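Local coordinates for protein COG0778: Nitroreductase (PDB 2B67) that binds flavin mononucleotide as a homodimer and probably uses it to pass electrons from NAD(P)H to acceptors such as nitro compounds, as other members of the nitroreductase family do, at residues A[44-48]-A[90-94]. Sequence-based numbering, arbitrary orientation.
Sequences NSQPW and RARKI. With ACY (acetic acid), chain F.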
loop_
_atom_site.group_PDB
_atom_site.type_symbol
_atom_site.label_atom_id
_atom_site.label_comp_id
_atom_site.label_asym_id
_atom_site.label_seq_id
_atom_site.Cartn_x
_atom_site.Cartn_y
_atom_site.Cartn_z
ATOM N N ASN A 44 -2.556 -5.620 12.833
ATOM C CA ASN A 44 -1.344 -4.966 13.301
ATOM C C ASN A 44 -0.177 -5.947 13.236
ATOM O O ASN A 44 0.731 -5.874 14.032
ATOM C CB ASN A 44 -1.527 -4.374 14.719
ATOM C CG ASN A 44 -0.421 -3.415 15.111
ATOM O OD1 ASN A 44 0.196 -2.720 14.261
ATOM N ND2 ASN A 44 -0.177 -3.328 16.416
ATOM N N SER A 45 -0.184 -6.828 12.229
ATOM C CA SER A 45 0.876 -7.820 12.055
ATOM C C SER A 45 2.214 -7.238 11.580
ATOM O O SER A 45 3.238 -7.868 11.743
ATOM C CB SER A 45 0.428 -8.924 11.082
ATOM O OG SER A 45 0.284 -8.423 9.744
ATOM N N GLN A 46 2.203 -6.042 10.987
ATOM C CA GLN A 46 3.436 -5.341 10.569
ATOM C C GLN A 46 4.508 -6.306 10.016
ATOM O O GLN A 46 5.604 -6.421 10.557
ATOM C CB GLN A 46 3.983 -4.434 11.696
ATOM C CG GLN A 46 4.108 -5.064 13.065
ATOM C CD GLN A 46 4.135 -4.023 14.221
ATOM O OE1 GLN A 46 5.046 -3.210 14.320
ATOM N NE2 GLN A 46 3.155 -4.096 15.094
ATOM N N PRO A 47 4.174 -7.020 8.931
ATOM C CA PRO A 47 4.958 -8.176 8.534
ATOM C C PRO A 47 6.102 -7.815 7.603
ATOM O O PRO A 47 6.261 -8.454 6.565
ATOM C CB PRO A 47 3.919 -9.046 7.811
ATOM C CG PRO A 47 3.015 -8.023 7.111
ATOM C CD PRO A 47 2.974 -6.833 8.073
ATOM N N TRP A 48 6.895 -6.814 7.970
ATOM C CA TRP A 48 7.820 -6.157 7.037
ATOM C C TRP A 48 9.230 -6.074 7.566
ATOM O O TRP A 48 9.474 -6.053 8.795
ATOM C CB TRP A 48 7.338 -4.734 6.661
ATOM C CG TRP A 48 6.768 -3.883 7.766
ATOM C CD1 TRP A 48 7.429 -3.394 8.884
ATOM C CD2 TRP A 48 5.440 -3.352 7.829
ATOM N NE1 TRP A 48 6.569 -2.623 9.647
ATOM C CE2 TRP A 48 5.343 -2.586 9.026
ATOM C CE3 TRP A 48 4.315 -3.460 7.005
ATOM C CZ2 TRP A 48 4.179 -1.909 9.385
ATOM C CZ3 TRP A 48 3.156 -2.803 7.374
ATOM C CH2 TRP A 48 3.090 -2.043 8.551
ATOM N N ARG A 90 5.590 -14.203 12.833
ATOM C CA ARG A 90 5.445 -12.737 12.854
ATOM C C ARG A 90 4.536 -12.309 14.006
ATOM O O ARG A 90 4.881 -11.372 14.741
ATOM C CB ARG A 90 4.952 -12.212 11.488
ATOM C CG ARG A 90 4.512 -10.715 11.439
ATOM C CD ARG A 90 5.613 -9.694 11.844
ATOM N NE ARG A 90 6.942 -10.015 11.338
ATOM C CZ ARG A 90 7.969 -9.169 11.168
ATOM N NH1 ARG A 90 7.876 -7.844 11.391
ATOM N NH2 ARG A 90 9.123 -9.677 10.736
ATOM N N ALA A 91 3.391 -12.987 14.179
ATOM C CA ALA A 91 2.500 -12.697 15.309
ATOM C C ALA A 91 3.229 -12.906 16.626
ATOM O O ALA A 91 3.111 -12.092 17.546
ATOM C CB ALA A 91 1.243 -13.571 15.272
ATOM N N ARG A 92 3.992 -13.992 16.712
ATOM C CA ARG A 92 4.661 -14.348 17.955
ATOM C C ARG A 92 5.760 -13.342 18.271
ATOM O O ARG A 92 5.955 -12.976 19.437
ATOM C CB ARG A 92 5.214 -15.769 17.884
ATOM C CG ARG A 92 4.158 -16.834 18.111
ATOM C CD ARG A 92 4.776 -18.217 18.080
ATOM N NE ARG A 92 4.104 -19.131 19.002
ATOM C CZ ARG A 92 4.689 -19.736 20.035
ATOM N NH1 ARG A 92 5.982 -19.526 20.300
ATOM N NH2 ARG A 92 3.975 -20.554 20.812
ATOM N N LYS A 93 6.465 -12.902 17.223
ATOM C CA LYS A 93 7.468 -11.833 17.316
ATOM C C LYS A 93 6.887 -10.556 17.934
ATOM O O LYS A 93 7.475 -9.981 18.823
ATOM C CB LYS A 93 8.021 -11.505 15.922
ATOM C CG LYS A 93 9.245 -10.554 15.935
ATOM C CD LYS A 93 9.601 -10.082 14.504
ATOM C CE LYS A 93 10.767 -9.086 14.517
ATOM N NZ LYS A 93 12.084 -9.765 14.759
ATOM N N ILE A 94 5.714 -10.133 17.488
ATOM C CA ILE A 94 5.091 -8.941 18.040
ATOM C C ILE A 94 4.846 -9.141 19.560
ATOM O O ILE A 94 5.223 -8.291 20.377
ATOM C CB ILE A 94 3.836 -8.581 17.219
ATOM C CG1 ILE A 94 4.312 -7.942 15.878
ATOM C CG2 ILE A 94 2.926 -7.638 17.991
ATOM C CD1 ILE A 94 3.589 -8.387 14.741
HETATM C C ACY F . 13.778 -11.327 12.063
HETATM O O ACY F . 14.703 -11.267 11.226
HETATM O OXT ACY F . 12.932 -10.421 12.224
HETATM C CH3 ACY F . 13.685 -12.562 12.912
HETATM O O HOH W 1 10.862 -7.802 10.275
#
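Segment 44-48, an irregular loop with P47 at the centre of an inverse gamma turn, lies beside residues 90-94 of helix 87-98, and the CA atoms of S45 and A91 come within 6.1 Å of each other. R90 carries most of the contact. With chi1 at 169° its chain leaves toward the loop, and turns at chi2 and chi3 lay the methylenes along S45 and P47, placing CD 3.0 Å from S45 O and 3.7 Å from P47 CA. Arginine suits this place because its methylenes pack on proline while its N-H groups can serve several acceptors at once. NH1 gives a weak, bent bond to Q46 O (2.8 Å, 127° at the hydrogen), which also takes the weak turn bond from W48 N, and NH2 reaches W48 O through a water lying in the guanidinium plane. One face of that group meets P47, the opposite face K93 CD; with these bonds, a salt bridge of NE to D84 limits its rotation. K93 NZ hydrogen-bonds to an acetate, probably from the crystallisation liquor, and forms a salt bridge with E199 of the second subunit. Branched, aliphatic I94 fills the space between loop and F111, laying CD1 on Q46 CG (3.8 Å) and, tightly, 3.1 Å from S45 O. Q46, extended beyond CG, brings NE2 to N44 O (3.2 Å); its amide also bonds Y193 O and L195 N of the second subunit. N44 touches the FMN. The contact thus joins the loop leading into edge strand 48-53 to helix 87-98, with helix 124-148 against P47 and W48, and helix 105-120 against A91 and I94.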